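Local structure of sugar ABC transporter, sugar-binding protein (Streptococcus pneumoniae, 2HEU) at residues D100-V105 and Y120-T125; G69-V74 and S297-T302. The protein probably binds a raffinose-type sugar outside the cell and delivers it to an ABC transporter for import. All coordinates share one frame; numbering follows the deposited sequence.

Contact 1. Residues D100-V105 and Y120-T125. With NA (sodium ion), chain E.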
ATOM      1  N   ASP A 100      24.202  -1.315   9.860  1.00 18.50           N
ATOM      2  CA  ASP A 100      24.305   0.127   9.848  1.00 18.77           C
ATOM      3  C   ASP A 100      23.391   0.748   8.774  1.00 17.13           C
ATOM      4  O   ASP A 100      22.813   1.832   9.015  1.00 19.04           O
ATOM      5  CB  ASP A 100      25.754   0.597   9.702  1.00 20.57           C
ATOM      6  CG  ASP A 100      26.634   0.288  10.945  0.50 17.67           C
ATOM      7  OD1 ASP A 100      26.161  -0.053  12.041  0.50 23.80           O
ATOM      8  OD2 ASP A 100      27.827   0.414  10.766  0.50 23.43           O
ATOM      9  N   TYR A 101      23.262   0.109   7.637  1.00 16.13           N
ATOM     10  CA  TYR A 101      22.488   0.679   6.565  1.00 14.99           C
ATOM     11  C   TYR A 101      20.995   0.764   6.925  1.00 16.04           C
ATOM     12  O   TYR A 101      20.257   1.541   6.321  1.00 15.93           O
ATOM     13  CB  TYR A 101      22.684  -0.114   5.233  1.00 16.04           C
ATOM     14  CG  TYR A 101      22.347  -1.563   5.177  1.00 14.29           C
ATOM     15  CD1 TYR A 101      23.371  -2.484   5.033  1.00 13.76           C
ATOM     16  CD2 TYR A 101      21.061  -2.029   5.257  1.00 14.55           C
ATOM     17  CE1 TYR A 101      23.124  -3.798   5.016  1.00 15.04           C
ATOM     18  CE2 TYR A 101      20.745  -3.359   5.158  1.00 13.79           C
ATOM     19  CZ  TYR A 101      21.807  -4.281   4.996  1.00 13.32           C
ATOM     20  OH  TYR A 101      21.472  -5.609   4.915  1.00 14.54           O
ATOM     21  N   LEU A 102      20.558  -0.032   7.905  1.00 15.24           N
ATOM     22  CA  LEU A 102      19.142   0.036   8.310  1.00 17.29           C
ATOM     23  C   LEU A 102      18.824   1.403   8.918  1.00 16.70           C
ATOM     24  O   LEU A 102      17.642   1.832   8.852  1.00 17.27           O
ATOM     25  CB  LEU A 102      18.785  -1.132   9.212  1.00 18.15           C
ATOM     26  CG  LEU A 102      17.355  -1.404   9.549  1.00 18.49           C
ATOM     27  CD1 LEU A 102      16.564  -1.671   8.293  1.00 21.72           C
ATOM     28  CD2 LEU A 102      17.207  -2.488  10.555  1.00 19.35           C
ATOM     29  N   LYS A 103      19.796   2.087   9.467  1.00 17.20           N
ATOM     30  CA  LYS A 103      19.580   3.377  10.059  1.00 18.87           C
ATOM     31  C   LYS A 103      19.129   4.438   9.018  1.00 17.28           C
ATOM     32  O   LYS A 103      18.640   5.512   9.370  1.00 19.40           O
ATOM     33  CB  LYS A 103      20.828   3.853  10.789  1.00 20.67           C
ATOM     34  CG  LYS A 103      21.266   2.883  11.896  1.00 27.10           C
ATOM     35  CD  LYS A 103      20.117   2.502  12.882  1.00 33.31           C
ATOM     36  CE  LYS A 103      19.373   3.656  13.636  1.00 37.36           C
ATOM     37  NZ  LYS A 103      18.256   3.222  14.658  1.00 34.68           N
ATOM     38  N   ARG A 104      19.307   4.137   7.727  1.00 15.71           N
ATOM     39  CA  ARG A 104      18.866   4.973   6.619  1.00 14.92           C
ATOM     40  C   ARG A 104      17.366   4.893   6.363  1.00 15.80           C
ATOM     41  O   ARG A 104      16.873   5.724   5.595  1.00 16.00           O
ATOM     42  CB  ARG A 104      19.657   4.698   5.344  1.00 14.88           C
ATOM     43  CG  ARG A 104      21.157   4.887   5.538  1.00 15.95           C
ATOM     44  CD  ARG A 104      21.930   4.305   4.408  1.00 15.21           C
ATOM     45  NE  ARG A 104      23.369   4.545   4.585  1.00 17.37           N
ATOM     46  CZ  ARG A 104      24.296   4.036   3.812  1.00 18.39           C
ATOM     47  NH1 ARG A 104      23.919   3.269   2.811  1.00 16.00           N
ATOM     48  NH2 ARG A 104      25.592   4.338   4.061  1.00 23.31           N
ATOM     49  N   VAL A 105      16.701   3.922   6.989  1.00 14.30           N
ATOM     50  CA  VAL A 105      15.215   3.864   6.875  1.00 14.06           C
ATOM     51  C   VAL A 105      14.646   4.802   7.931  1.00 13.98           C
ATOM     52  O   VAL A 105      15.080   4.787   9.078  1.00 16.36           O
ATOM     53  CB  VAL A 105      14.758   2.454   7.099  1.00 14.39           C
ATOM     54  CG1 VAL A 105      13.181   2.379   7.010  1.00 15.82           C
ATOM     55  CG2 VAL A 105      15.376   1.497   6.047  1.00 16.21           C
ATOM     56  N   TYR A 120      13.779  -8.015   9.477  1.00 13.23           N
ATOM     57  CA  TYR A 120      14.187  -8.878   8.438  1.00 13.00           C
ATOM     58  C   TYR A 120      14.008  -8.338   7.054  1.00 12.70           C
ATOM     59  O   TYR A 120      14.225  -9.096   6.081  1.00 13.32           O
ATOM     60  CB  TYR A 120      13.416 -10.235   8.562  1.00 14.70           C
ATOM     61  CG  TYR A 120      13.702 -11.013   9.830  1.00 15.59           C
ATOM     62  CD1 TYR A 120      14.828 -11.857   9.911  1.00 16.31           C
ATOM     63  CD2 TYR A 120      12.931 -10.870  10.952  1.00 16.76           C
ATOM     64  CE1 TYR A 120      15.140 -12.598  11.038  1.00 17.65           C
ATOM     65  CE2 TYR A 120      13.241 -11.582  12.078  1.00 18.00           C
ATOM     66  CZ  TYR A 120      14.364 -12.401  12.150  1.00 18.63           C
ATOM     67  OH  TYR A 120      14.637 -13.150  13.268  1.00 22.22           O
ATOM     68  N   ASN A 121      13.583  -7.088   6.907  1.00 12.29           N
ATOM     69  CA  ASN A 121      13.248  -6.575   5.594  1.00 10.99           C
ATOM     70  C   ASN A 121      13.542  -5.103   5.584  1.00 11.76           C
ATOM     71  O   ASN A 121      13.234  -4.406   6.597  1.00 12.80           O
ATOM     72  CB  ASN A 121      11.780  -6.876   5.280  1.00 11.46           C
ATOM     73  CG  ASN A 121      11.287  -6.405   3.973  1.00 11.16           C
ATOM     74  OD1 ASN A 121      10.930  -5.257   3.807  1.00 12.52           O
ATOM     75  ND2 ASN A 121      11.245  -7.346   2.990  1.00 11.83           N
ATOM     76  N   VAL A 122      14.092  -4.582   4.518  1.00 11.65           N
ATOM     77  CA  VAL A 122      14.294  -3.137   4.294  1.00 10.69           C
ATOM     78  C   VAL A 122      13.175  -2.614   3.400  1.00 10.75           C
ATOM     79  O   VAL A 122      13.142  -2.965   2.191  1.00 10.37           O
ATOM     80  CB  VAL A 122      15.654  -2.831   3.596  1.00 11.06           C
ATOM     81  CG1 VAL A 122      15.836  -1.387   3.443  1.00 12.64           C
ATOM     82  CG2 VAL A 122      16.798  -3.485   4.436  1.00 14.07           C
ATOM     83  N   PRO A 123      12.226  -1.868   3.961  0.50 11.56           N
ATOM     84  CA  PRO A 123      11.194  -1.285   3.072  0.50 10.87           C
ATOM     85  C   PRO A 123      11.777   0.002   2.497  0.50 11.69           C
ATOM     86  O   PRO A 123      11.973   0.968   3.228  0.50 16.38           O
ATOM     87  CB  PRO A 123       9.945  -1.116   3.996  0.50 10.98           C
ATOM     88  CG  PRO A 123      10.405  -1.649   5.395  0.50 12.09           C
ATOM     89  CD  PRO A 123      11.891  -1.613   5.377  0.50 12.96           C
ATOM     90  N   PHE A 124      12.137  -0.021   1.228  1.00 11.27           N
ATOM     91  CA  PHE A 124      12.620   1.176   0.519  1.00 11.20           C
ATOM     92  C   PHE A 124      11.475   2.064   0.161  1.00 11.56           C
ATOM     93  O   PHE A 124      11.623   3.293   0.233  1.00 12.93           O
ATOM     94  CB  PHE A 124      13.364   0.766  -0.775  1.00 11.60           C
ATOM     95  CG  PHE A 124      14.574  -0.060  -0.545  1.00 11.12           C
ATOM     96  CD1 PHE A 124      15.768   0.532  -0.297  1.00 11.14           C
ATOM     97  CD2 PHE A 124      14.542  -1.468  -0.536  1.00 10.25           C
ATOM     98  CE1 PHE A 124      16.919  -0.207  -0.096  1.00 12.63           C
ATOM     99  CE2 PHE A 124      15.656  -2.204  -0.319  1.00 11.46           C
ATOM    100  CZ  PHE A 124      16.844  -1.578  -0.098  1.00 12.20           C
ATOM    101  N   THR A 125      10.373   1.531  -0.399  1.00 11.21           N
ATOM    102  CA  THR A 125       9.232   2.309  -0.754  1.00 10.90           C
ATOM    103  C   THR A 125       7.996   1.658  -0.200  1.00 10.38           C
ATOM    104  O   THR A 125       8.000   0.489   0.226  1.00 10.65           O
ATOM    105  CB  THR A 125       9.049   2.445  -2.241  1.00 11.87           C
ATOM    106  OG1 THR A 125       8.727   1.171  -2.806  1.00 11.44           O
ATOM    107  CG2 THR A 125      10.289   3.077  -2.945  1.00 13.19           C
TER
HETATM  108 NA    NA E4001      18.140   7.516  10.479  1.00 21.15          NA
HETATM  109  O   HOH W   1      16.208   6.263  11.190  1.00 24.32           O
HETATM  110  O   HOH W   2      20.444   7.836  10.271  1.00 37.09           O
HETATM  111  O   HOH W   3      18.791   6.686  12.591  1.00 30.19           O
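V122 meets Y101 and V105 through its two methyls, CG2 facing Y101 and CG1 facing V105. CG2 of V122 lies 4.0 Å from CE2 of Y101, at the edge of the phenol and near its plane, while V122 CG1 reaches 3.9 Å from V105 CG2. V122 CG2 is also approached, more loosely, by L102 CD1 at 4.3 Å. With a chi1 of 59°, the Y101 ring sits between its own backbone N and carbonyl carbon, which swings CE2 toward the strand. V122 CG1 rests 3.7 Å above the F124 ring plane, offset toward the rim, and helix 305-315 closes in through V312, which touches both Y101 and V122.

The other side of the 3-10 turn is polar and wet. K103 O binds the sodium ion at 2.3 Å, with three waters, E335 and one further atom. One of those waters donates to V105 O at 2.8 Å. R104 turns to E313 in a salt bridge. P123 O, 4.2 Å from V105 CG1, is buried without a partner, a polar cost of the packing. With methyl and ring contacts but no hydrogen bond between the segments, cohesion here is apolar, while the sodium ion and its waters keep to the K103 side.

Contact 2. Residues G69-V74 and S297-T302; sequences GDVPDV and SISATT
D73 holds the 297-302 segment at two points, with its side chain and with its backbone carbonyl. The hydroxyl of T302 donates to the carboxylate, OG1 lying 2.6 Å from D73 OD1; it arrives on the anti side of that oxygen, 16° out of the carboxylate plane, and the two side chains cross at about a right angle. T302 OG1 stands anti to its own backbone N (chi1 179°), which carries it to D73, and the same oxygen is hydrogen-bonded to the backbone N of H304. The other carboxylate oxygen, D73 OD2, takes the backbone N of E22 on strand 19-24, so both oxygens are engaged. The second grip is S299 N to D73 O at 2.9 Å, nearly straight at the hydrogen (159°) but coming from above the carbonyl plane. I298 CA adds a CA-H...O contact to the same D73 O at 3.4 Å.

Farther along, S299 OG accepts from T301 N at 3.0 Å, and a water donates to V71 O at 2.7 Å and is also hydrogen-bonded to S299 OG. Around these bonds the packing is aliphatic: V71 CG1 lies against S299 CB at 3.7 Å, and V74 and I298 point to the same face of the sheet, where both touch A308 of helix 305-315.

V74 and I298 form an antiparallel, non-hydrogen-bonded pair, with V74 CA also 3.4 Å from S297 O. Beyond it the chain leaves the strand through an ST turn at S299 and a type I turn from S299 to T302. Strand 295-298, returning more than 220 residues later, inserts between strands 74-76 and 122-123, antiparallel to both: the 2-1-3-n-4 strand order of type II periplasmic binding proteins.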
ATOM      1  N   GLY A  69      13.959 -25.202  -0.528  1.00 21.83           N
ATOM      2  CA  GLY A  69      15.264 -24.816  -0.087  1.00 20.86           C
ATOM      3  C   GLY A  69      16.112 -24.151  -1.142  1.00 21.41           C
ATOM      4  O   GLY A  69      17.309 -24.303  -1.115  1.00 23.65           O
ATOM      5  N   ASP A  70      15.523 -23.392  -2.063  1.00 20.00           N
ATOM      6  CA  ASP A  70      16.221 -22.686  -3.134  1.00 18.80           C
ATOM      7  C   ASP A  70      15.865 -21.216  -3.035  1.00 17.60           C
ATOM      8  O   ASP A  70      15.197 -20.652  -3.884  1.00 21.85           O
ATOM      9  CB  ASP A  70      15.740 -23.207  -4.459  1.00 20.74           C
ATOM     10  CG  ASP A  70      16.286 -22.488  -5.621  1.00 23.45           C
ATOM     11  OD1 ASP A  70      17.329 -21.799  -5.531  1.00 29.84           O
ATOM     12  OD2 ASP A  70      15.592 -22.513  -6.664  1.00 27.81           O
ATOM     13  N   VAL A  71      16.329 -20.569  -1.908  1.00 16.88           N
ATOM     14  CA  VAL A  71      15.972 -19.183  -1.575  1.00 16.66           C
ATOM     15  C   VAL A  71      16.868 -18.213  -2.327  1.00 14.80           C
ATOM     16  O   VAL A  71      18.098 -18.310  -2.263  1.00 15.94           O
ATOM     17  CB  VAL A  71      16.051 -18.923  -0.036  1.00 17.62           C
ATOM     18  CG1 VAL A  71      15.585 -17.497   0.323  1.00 16.63           C
ATOM     19  CG2 VAL A  71      15.296 -19.943   0.760  1.00 19.94           C
ATOM     20  N   PRO A  72      16.280 -17.254  -3.124  1.00 14.54           N
ATOM     21  CA  PRO A  72      17.142 -16.291  -3.769  1.00 13.37           C
ATOM     22  C   PRO A  72      17.986 -15.525  -2.762  1.00 12.61           C
ATOM     23  O   PRO A  72      17.594 -15.298  -1.615  1.00 12.74           O
ATOM     24  CB  PRO A  72      16.167 -15.376  -4.452  1.00 13.00           C
ATOM     25  CG  PRO A  72      14.936 -16.177  -4.611  1.00 14.19           C
ATOM     26  CD  PRO A  72      14.854 -17.044  -3.427  1.00 14.58           C
ATOM     27  N   ASP A  73      19.192 -15.034  -3.165  1.00 11.91           N
ATOM     28  CA  ASP A  73      20.078 -14.326  -2.219  1.00 11.49           C
ATOM     29  C   ASP A  73      19.394 -13.084  -1.685  1.00 11.32           C
ATOM     30  O   ASP A  73      19.505 -12.837  -0.486  1.00 11.54           O
ATOM     31  CB  ASP A  73      21.377 -13.970  -2.898  1.00 12.36           C
ATOM     32  CG  ASP A  73      22.043 -15.219  -3.483  1.00 13.69           C
ATOM     33  OD1 ASP A  73      22.668 -15.958  -2.781  1.00 17.15           O
ATOM     34  OD2 ASP A  73      21.848 -15.461  -4.698  1.00 16.83           O
ATOM     35  N   VAL A  74      18.797 -12.295  -2.547  1.00 10.87           N
ATOM     36  CA  VAL A  74      18.081 -11.091  -2.156  1.00 10.24           C
ATOM     37  C   VAL A  74      16.697 -11.227  -2.728  1.00 10.60           C
ATOM     38  O   VAL A  74      16.533 -11.517  -3.901  1.00 11.38           O
ATOM     39  CB  VAL A  74      18.764  -9.821  -2.669  1.00 10.50           C
ATOM     40  CG1 VAL A  74      17.995  -8.575  -2.170  1.00 11.72           C
ATOM     41  CG2 VAL A  74      20.233  -9.722  -2.149  1.00 13.21           C
ATOM     42  N   SER A 297      14.602  -8.568   1.516  1.00  9.50           N
ATOM     43  CA  SER A 297      15.151  -9.452   2.556  1.00 10.90           C
ATOM     44  C   SER A 297      16.338 -10.258   1.973  1.00 10.28           C
ATOM     45  O   SER A 297      16.444 -10.363   0.735  1.00 11.48           O
ATOM     46  CB  SER A 297      14.072 -10.390   3.067  1.00 10.76           C
ATOM     47  OG  SER A 297      13.011  -9.682   3.699  1.00 11.64           O
ATOM     48  N   ILE A 298      17.187 -10.747   2.843  1.00 10.93           N
ATOM     49  CA  ILE A 298      18.381 -11.503   2.419  1.00 10.87           C
ATOM     50  C   ILE A 298      18.243 -12.896   2.908  1.00 11.18           C
ATOM     51  O   ILE A 298      17.910 -13.144   4.066  1.00 12.22           O
ATOM     52  CB  ILE A 298      19.650 -10.855   2.975  1.00 12.17           C
ATOM     53  CG1 ILE A 298      19.796  -9.394   2.530  1.00 11.61           C
ATOM     54  CG2 ILE A 298      20.887 -11.685   2.592  1.00 12.55           C
ATOM     55  CD1 ILE A 298      21.003  -8.713   3.139  1.00 13.48           C
ATOM     56  N   SER A 299      18.507 -13.893   2.044  1.00 11.77           N
ATOM     57  CA  SER A 299      18.520 -15.274   2.531  1.00 12.61           C
ATOM     58  C   SER A 299      19.534 -15.467   3.659  1.00 13.97           C
ATOM     59  O   SER A 299      20.703 -15.102   3.552  1.00 14.01           O
ATOM     60  CB  SER A 299      18.925 -16.196   1.377  1.00 13.71           C
ATOM     61  OG  SER A 299      19.044 -17.526   1.866  1.00 14.98           O
ATOM     62  N   ALA A 300      19.095 -16.166   4.711  1.00 13.47           N
ATOM     63  CA  ALA A 300      19.949 -16.583   5.798  1.00 15.83           C
ATOM     64  C   ALA A 300      20.971 -17.640   5.425  1.00 15.10           C
ATOM     65  O   ALA A 300      21.883 -17.909   6.168  1.00 20.91           O
ATOM     66  CB  ALA A 300      19.153 -17.114   6.948  1.00 17.53           C
ATOM     67  N   THR A 301      20.780 -18.228   4.252  1.00 14.63           N
ATOM     68  CA  THR A 301      21.631 -19.314   3.785  1.00 16.34           C
ATOM     69  C   THR A 301      22.344 -18.996   2.507  1.00 15.59           C
ATOM     70  O   THR A 301      22.921 -19.894   1.894  1.00 18.14           O
ATOM     71  CB  THR A 301      20.808 -20.596   3.671  1.00 18.53           C
ATOM     72  OG1 THR A 301      19.737 -20.424   2.771  1.00 21.85           O
ATOM     73  CG2 THR A 301      20.314 -21.132   5.014  1.00 23.49           C
ATOM     74  N   THR A 302      22.383 -17.748   2.100  1.00 15.38           N
ATOM     75  CA  THR A 302      23.174 -17.391   0.952  1.00 14.65           C
ATOM     76  C   THR A 302      24.615 -17.818   1.168  1.00 14.78           C
ATOM     77  O   THR A 302      25.212 -17.633   2.256  1.00 16.74           O
ATOM     78  CB  THR A 302      23.117 -15.840   0.614  1.00 14.25           C
ATOM     79  OG1 THR A 302      23.940 -15.590  -0.497  1.00 15.28           O
ATOM     80  CG2 THR A 302      23.511 -14.942   1.710  1.00 15.58           C
TER
HETATM   81  O   HOH W   4      19.995 -18.761  -0.336  1.00 23.06           O

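How the contacts relate
Contacts 1 and 2 both reach the same mixed sheet, their centres about 17 Å apart: strand 295-298 runs between strand 74-76 of contact 2 and strand 122-123 of contact 1. S297 supplies the polar joint, its OG lying 2.7 Å from Y120 O and 3.0 Å from N121 ND2, both probable hydrogen bonds. A packing contact accompanies it, I298 CD1 lying 3.6 Å from Y101 OH. Helix 305-315 lies against both, touching V122 of contact 1 and V74 and I298 of contact 2. The sodium ion belongs to contact 1 alone. The structure is sugar-free, so neither contact can be placed in the sugar site from its geometry.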